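Local coordinates for alkaline phosphatase D (Bacillus subtilis, PDB 2YEQ), which hydrolyses phosphate esters as a phosphodiesterase of the PhoD family, working with iron and calcium in its active site, at residues Thr106-Gly111 with Phe265-Leu270; Asn269-Asn274 with Trp325-Gln330. All blocks are in the same frame, centred on the assembly; numbering follows the deposited sequence.

Contact 1 of 2, residues Thr106-Gly111 with Phe265-Leu270; sequences TLPAPG and FTYGNL
Leu107 and Pro108 lie in the connection from strand 97-105, of the PhoD N-terminal domain, to strand 117-122 of the phosphatase domain, and they rest on the end of strand 263-267. Pro108 stands on the face of Tyr267, its CD-CG edge turned down to the ring, in a CH-pi contact: CD lies 3.7 Å from the ring centroid, 13° off the normal, while CG lies over the side of the ring that carries CE2. A proline ring suits this place because its rigid CH2 groups offer C-H bonds to an aromatic face. In Tyr267 CG is anti to the backbone N (chi1 -163°), the first step in bringing the ring against the proline. Leu107 forks between two rings, CD1 reaching Phe265 CD2 at 3.7 Å and CD2 reaching Tyr267 CD1 at 3.9 Å. Beyond the strand, Leu270 N bonds to Tyr267 O (3.1 Å), closing a turn. Gly268 is at positive phi (58°) here, a conformation easiest for glycine, and its CA comes 3.7 Å from Ala109 O. One water joins the two sides, donating to Thr106 O at 2.7 Å and pairing with Tyr267 OH. Asn269 ND2 bonds to Asn113, further along the same connection.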
loop_
_atom_site.group_PDB
_atom_site.type_symbol
_atom_site.label_atom_id
_atom_site.label_comp_id
_atom_site.label_asym_id
_atom_site.label_seq_id
_atom_site.Cartn_x
_atom_site.Cartn_y
_atom_site.Cartn_z
ATOM N N THR A 106 -6.811 -9.089 -17.056
ATOM C CA THR A 106 -5.979 -8.189 -17.833
ATOM C C THR A 106 -6.630 -6.794 -17.901
ATOM O O THR A 106 -7.830 -6.635 -17.691
ATOM C CB THR A 106 -5.757 -8.685 -19.285
ATOM O OG1 THR A 106 -7.027 -9.005 -19.880
ATOM C CG2 THR A 106 -4.813 -9.876 -19.346
ATOM N N LEU A 107 -5.823 -5.792 -18.210
ATOM C CA LEU A 107 -6.333 -4.434 -18.404
ATOM C C LEU A 107 -7.078 -4.327 -19.745
ATOM O O LEU A 107 -6.821 -5.093 -20.669
ATOM C CB LEU A 107 -5.178 -3.443 -18.441
ATOM C CG LEU A 107 -4.297 -3.331 -17.190
ATOM C CD1 LEU A 107 -3.287 -2.199 -17.413
ATOM C CD2 LEU A 107 -5.139 -3.103 -15.961
ATOM N N PRO A 108 -7.958 -3.340 -19.866
ATOM C CA PRO A 108 -8.498 -2.960 -21.181
ATOM C C PRO A 108 -7.392 -2.566 -22.144
ATOM O O PRO A 108 -6.304 -2.159 -21.719
ATOM C CB PRO A 108 -9.361 -1.723 -20.881
ATOM C CG PRO A 108 -9.697 -1.806 -19.459
ATOM C CD PRO A 108 -8.548 -2.549 -18.781
ATOM N N ALA A 109 -7.671 -2.692 -23.435
ATOM C CA ALA A 109 -6.755 -2.226 -24.473
ATOM C C ALA A 109 -6.489 -0.739 -24.254
ATOM O O ALA A 109 -7.370 -0.019 -23.789
ATOM C CB ALA A 109 -7.345 -2.483 -25.869
ATOM N N PRO A 110 -5.264 -0.286 -24.513
ATOM C CA PRO A 110 -4.956 1.131 -24.342
ATOM C C PRO A 110 -5.968 1.997 -25.099
ATOM O O PRO A 110 -6.315 1.686 -26.244
ATOM C CB PRO A 110 -3.552 1.282 -24.956
ATOM C CG PRO A 110 -3.089 -0.084 -25.329
ATOM C CD PRO A 110 -4.273 -0.981 -25.357
ATOM N N GLY A 111 -6.472 3.041 -24.454
ATOM C CA GLY A 111 -7.472 3.907 -25.074
ATOM C C GLY A 111 -8.881 3.336 -25.192
ATOM O O GLY A 111 -9.785 4.046 -25.626
ATOM N N PHE A 265 0.523 2.931 -15.496
ATOM C CA PHE A 265 -0.333 2.239 -16.450
ATOM C C PHE A 265 -1.686 2.964 -16.572
ATOM O O PHE A 265 -2.066 3.733 -15.698
ATOM C CB PHE A 265 -0.542 0.777 -16.036
ATOM C CG PHE A 265 -1.335 0.611 -14.778
ATOM C CD1 PHE A 265 -0.722 0.734 -13.535
ATOM C CD2 PHE A 265 -2.692 0.326 -14.823
ATOM C CE1 PHE A 265 -1.450 0.589 -12.369
ATOM C CE2 PHE A 265 -3.419 0.177 -13.664
ATOM C CZ PHE A 265 -2.800 0.317 -12.428
ATOM N N THR A 266 -2.400 2.706 -17.664
ATOM C CA THR A 266 -3.708 3.318 -17.882
ATOM C C THR A 266 -4.762 2.224 -17.922
ATOM O O THR A 266 -4.504 1.122 -18.388
ATOM C CB THR A 266 -3.769 4.103 -19.205
ATOM O OG1 THR A 266 -3.550 3.193 -20.289
ATOM C CG2 THR A 266 -2.700 5.191 -19.247
ATOM N N TYR A 267 -5.929 2.525 -17.386
ATOM C CA TYR A 267 -7.054 1.624 -17.427
ATOM C C TYR A 267 -7.978 2.106 -18.552
ATOM O O TYR A 267 -8.876 2.911 -18.330
ATOM C CB TYR A 267 -7.756 1.613 -16.092
ATOM C CG TYR A 267 -8.661 0.426 -15.924
ATOM C CD1 TYR A 267 -8.173 -0.763 -15.407
ATOM C CD2 TYR A 267 -10.017 0.486 -16.295
ATOM C CE1 TYR A 267 -9.007 -1.883 -15.255
ATOM C CE2 TYR A 267 -10.861 -0.626 -16.145
ATOM C CZ TYR A 267 -10.340 -1.810 -15.631
ATOM O OH TYR A 267 -11.148 -2.905 -15.478
ATOM N N GLY A 268 -7.710 1.639 -19.767
ATOM C CA GLY A 268 -8.365 2.176 -20.955
ATOM C C GLY A 268 -8.103 3.673 -21.061
ATOM O O GLY A 268 -6.976 4.127 -20.850
ATOM N N ASN A 269 -9.144 4.444 -21.363
ATOM C CA ASN A 269 -9.056 5.900 -21.325
ATOM C C ASN A 269 -9.717 6.454 -20.095
ATOM O O ASN A 269 -9.916 7.653 -19.984
ATOM C CB ASN A 269 -9.699 6.516 -22.569
ATOM C CG ASN A 269 -11.231 6.370 -22.588
ATOM O OD1 ASN A 269 -11.853 5.788 -21.676
ATOM N ND2 ASN A 269 -11.841 6.888 -23.645
ATOM N N LEU A 270 -10.088 5.587 -19.173
ATOM C CA LEU A 270 -10.770 6.034 -17.982
ATOM C C LEU A 270 -9.811 6.647 -16.934
ATOM O O LEU A 270 -10.132 7.667 -16.304
ATOM C CB LEU A 270 -11.547 4.866 -17.366
ATOM C CG LEU A 270 -12.405 5.107 -16.125
ATOM C CD1 LEU A 270 -13.476 6.159 -16.364
ATOM C CD2 LEU A 270 -13.048 3.769 -15.637
HETATM O O HOH W 1 -8.914 -5.157 -15.743
#

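Contact 2 of 2, residues Asn269-Asn274 with Trp325-Gln330; sequences NLASFN and WNVLAQ
Asn274, Val327 and Trp325 bury the most surface where strands 271-275 and 325-329 run side by side. Asn274 grips Val327 O twice, through its backbone N at 2.8 Å and its ND2 at 3.2 Å, the donors arriving from opposite faces of the carbonyl plane. A chi1 of -58° sets CG anti to the carbonyl carbon, beside the backbone N, and from there ND2 can reach Val327 O; ND2 also gives a hydrogen to a water held by Ser272 OG and Asn326 OD1. Ser272 OG also bonds to His264 NE2 and Asn326 OD1 to Ser321 OG. Asn274 OD1 is taken by Asn317 of helix 308-320. The strands are parallel (19° apart) and that helix, between them in sequence, packs on the face bearing Asn274 and Leu328, making a beta-alpha-beta crossover. Between the strands, Ser272 N to Trp325 O is nearly straight at 171°, and Val327 N binds Ser272 O. On the other face beta-branched Val327, a good strand former, lies alongside Phe273, with CB 3.6 Å from Phe273 CD1. Trp325 brings the edge of its indole, at CD1, to 3.3 Å from Leu270 O, while its backbone N makes a weak bond to the same oxygen. Thr448 O satisfies the indole NE1.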
loop_
_atom_site.group_PDB
_atom_site.type_symbol
_atom_site.label_atom_id
_atom_site.label_comp_id
_atom_site.label_asym_id
_atom_site.label_seq_id
_atom_site.Cartn_x
_atom_site.Cartn_y
_atom_site.Cartn_z
ATOM N N ASN A 269 -9.144 4.444 -21.363
ATOM C CA ASN A 269 -9.056 5.900 -21.325
ATOM C C ASN A 269 -9.717 6.454 -20.095
ATOM O O ASN A 269 -9.916 7.653 -19.984
ATOM C CB ASN A 269 -9.699 6.516 -22.569
ATOM C CG ASN A 269 -11.231 6.370 -22.588
ATOM O OD1 ASN A 269 -11.853 5.788 -21.676
ATOM N ND2 ASN A 269 -11.841 6.888 -23.645
ATOM N N LEU A 270 -10.088 5.587 -19.173
ATOM C CA LEU A 270 -10.770 6.034 -17.982
ATOM C C LEU A 270 -9.811 6.647 -16.934
ATOM O O LEU A 270 -10.132 7.667 -16.304
ATOM C CB LEU A 270 -11.547 4.866 -17.366
ATOM C CG LEU A 270 -12.405 5.107 -16.125
ATOM C CD1 LEU A 270 -13.476 6.159 -16.364
ATOM C CD2 LEU A 270 -13.048 3.769 -15.637
ATOM N N ALA A 271 -8.683 5.989 -16.682
ATOM C CA ALA A 271 -7.811 6.428 -15.570
ATOM C C ALA A 271 -6.355 6.100 -15.864
ATOM O O ALA A 271 -6.047 4.993 -16.331
ATOM C CB ALA A 271 -8.246 5.801 -14.254
ATOM N N SER A 272 -5.490 7.080 -15.614
ATOM C CA SER A 272 -4.039 6.947 -15.727
ATOM C C SER A 272 -3.482 6.876 -14.297
ATOM O O SER A 272 -3.726 7.774 -13.492
ATOM C CB SER A 272 -3.473 8.147 -16.488
ATOM O OG SER A 272 -2.056 8.207 -16.432
ATOM N N PHE A 273 -2.780 5.785 -13.978
ATOM C CA PHE A 273 -2.329 5.512 -12.608
ATOM C C PHE A 273 -0.813 5.676 -12.536
ATOM O O PHE A 273 -0.096 5.020 -13.275
ATOM C CB PHE A 273 -2.681 4.089 -12.211
ATOM C CG PHE A 273 -4.140 3.883 -11.937
ATOM C CD1 PHE A 273 -4.662 4.160 -10.702
ATOM C CD2 PHE A 273 -4.991 3.416 -12.934
ATOM C CE1 PHE A 273 -6.009 3.978 -10.432
ATOM C CE2 PHE A 273 -6.349 3.223 -12.676
ATOM C CZ PHE A 273 -6.855 3.517 -11.421
ATOM N N ASN A 274 -0.374 6.569 -11.670
ATOM C CA ASN A 274 1.041 6.786 -11.383
ATOM C C ASN A 274 1.296 6.225 -10.009
ATOM O O ASN A 274 0.876 6.807 -9.016
ATOM C CB ASN A 274 1.353 8.283 -11.411
ATOM C CG ASN A 274 0.999 8.919 -12.751
ATOM O OD1 ASN A 274 1.723 8.771 -13.735
ATOM N ND2 ASN A 274 -0.182 9.538 -12.815
ATOM N N TRP A 325 -9.280 10.444 -15.691
ATOM C CA TRP A 325 -8.734 10.663 -14.355
ATOM C C TRP A 325 -7.213 10.435 -14.330
ATOM O O TRP A 325 -6.674 9.609 -15.076
ATOM C CB TRP A 325 -9.388 9.719 -13.359
ATOM C CG TRP A 325 -10.876 9.905 -13.236
ATOM C CD1 TRP A 325 -11.845 9.212 -13.897
ATOM C CD2 TRP A 325 -11.544 10.861 -12.435
ATOM N NE1 TRP A 325 -13.095 9.671 -13.539
ATOM C CE2 TRP A 325 -12.937 10.685 -12.638
ATOM C CE3 TRP A 325 -11.110 11.853 -11.557
ATOM C CZ2 TRP A 325 -13.881 11.474 -12.002
ATOM C CZ3 TRP A 325 -12.033 12.612 -10.921
ATOM C CH2 TRP A 325 -13.416 12.425 -11.141
ATOM N N ASN A 326 -6.538 11.192 -13.477
ATOM C CA ASN A 326 -5.084 11.052 -13.254
ATOM C C ASN A 326 -4.932 10.724 -11.795
ATOM O O ASN A 326 -5.450 11.434 -10.945
ATOM C CB ASN A 326 -4.374 12.355 -13.587
ATOM C CG ASN A 326 -4.315 12.607 -15.049
ATOM O OD1 ASN A 326 -3.722 11.833 -15.789
ATOM N ND2 ASN A 326 -4.930 13.710 -15.497
ATOM N N VAL A 327 -4.298 9.594 -11.500
ATOM C CA VAL A 327 -4.289 9.065 -10.133
ATOM C C VAL A 327 -2.840 8.967 -9.648
ATOM O O VAL A 327 -1.976 8.547 -10.412
ATOM C CB VAL A 327 -4.963 7.686 -10.076
ATOM C CG1 VAL A 327 -5.035 7.138 -8.618
ATOM C CG2 VAL A 327 -6.393 7.771 -10.695
ATOM N N LEU A 328 -2.610 9.428 -8.423
ATOM C CA LEU A 328 -1.350 9.228 -7.709
ATOM C C LEU A 328 -1.571 8.175 -6.622
ATOM O O LEU A 328 -2.183 8.432 -5.613
ATOM C CB LEU A 328 -0.861 10.535 -7.070
ATOM C CG LEU A 328 -0.606 11.769 -7.936
ATOM C CD1 LEU A 328 0.234 12.816 -7.128
ATOM C CD2 LEU A 328 0.018 11.372 -9.227
ATOM N N ALA A 329 -1.105 6.970 -6.869
ATOM C CA ALA A 329 -1.208 5.898 -5.885
ATOM C C ALA A 329 0.093 5.947 -5.100
ATOM O O ALA A 329 1.133 5.568 -5.629
ATOM C CB ALA A 329 -1.336 4.573 -6.584
ATOM N N GLN A 330 0.023 6.385 -3.856
ATOM C CA GLN A 330 1.240 6.671 -3.099
ATOM C C GLN A 330 1.032 6.481 -1.613
ATOM O O GLN A 330 -0.002 5.945 -1.193
ATOM C CB GLN A 330 1.780 8.067 -3.474
ATOM C CG GLN A 330 0.834 9.219 -3.185
ATOM C CD GLN A 330 1.008 9.764 -1.803
ATOM O OE1 GLN A 330 2.136 10.070 -1.375
ATOM N NE2 GLN A 330 -0.084 9.835 -1.062
HETATM O O HOH W 2 -1.285 10.466 -15.410
#

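The centres of the two contacts lie about 11 Å apart, and Asn269 and Leu270 belong to both. Along the chain come 106-111, then the hairpin of strands 263-267 and 271-275, then strand 325-329. The hairpin strands are neighbours, antiparallel, in a seven-stranded mixed sheet: Phe265 O meets Phe273 N at 2.8 Å, the rings of these residues touch, and Leu270 and Ala271 form a classic beta bulge opposite Tyr267. Contact 1 therefore brings the connecting loop against the outermost strand 263-267, and contact 2 carries the sheet inward. Strand 325-329 adjoins 374-378, after which come Asp380, a calcium ligand, and His382, an iron ligand.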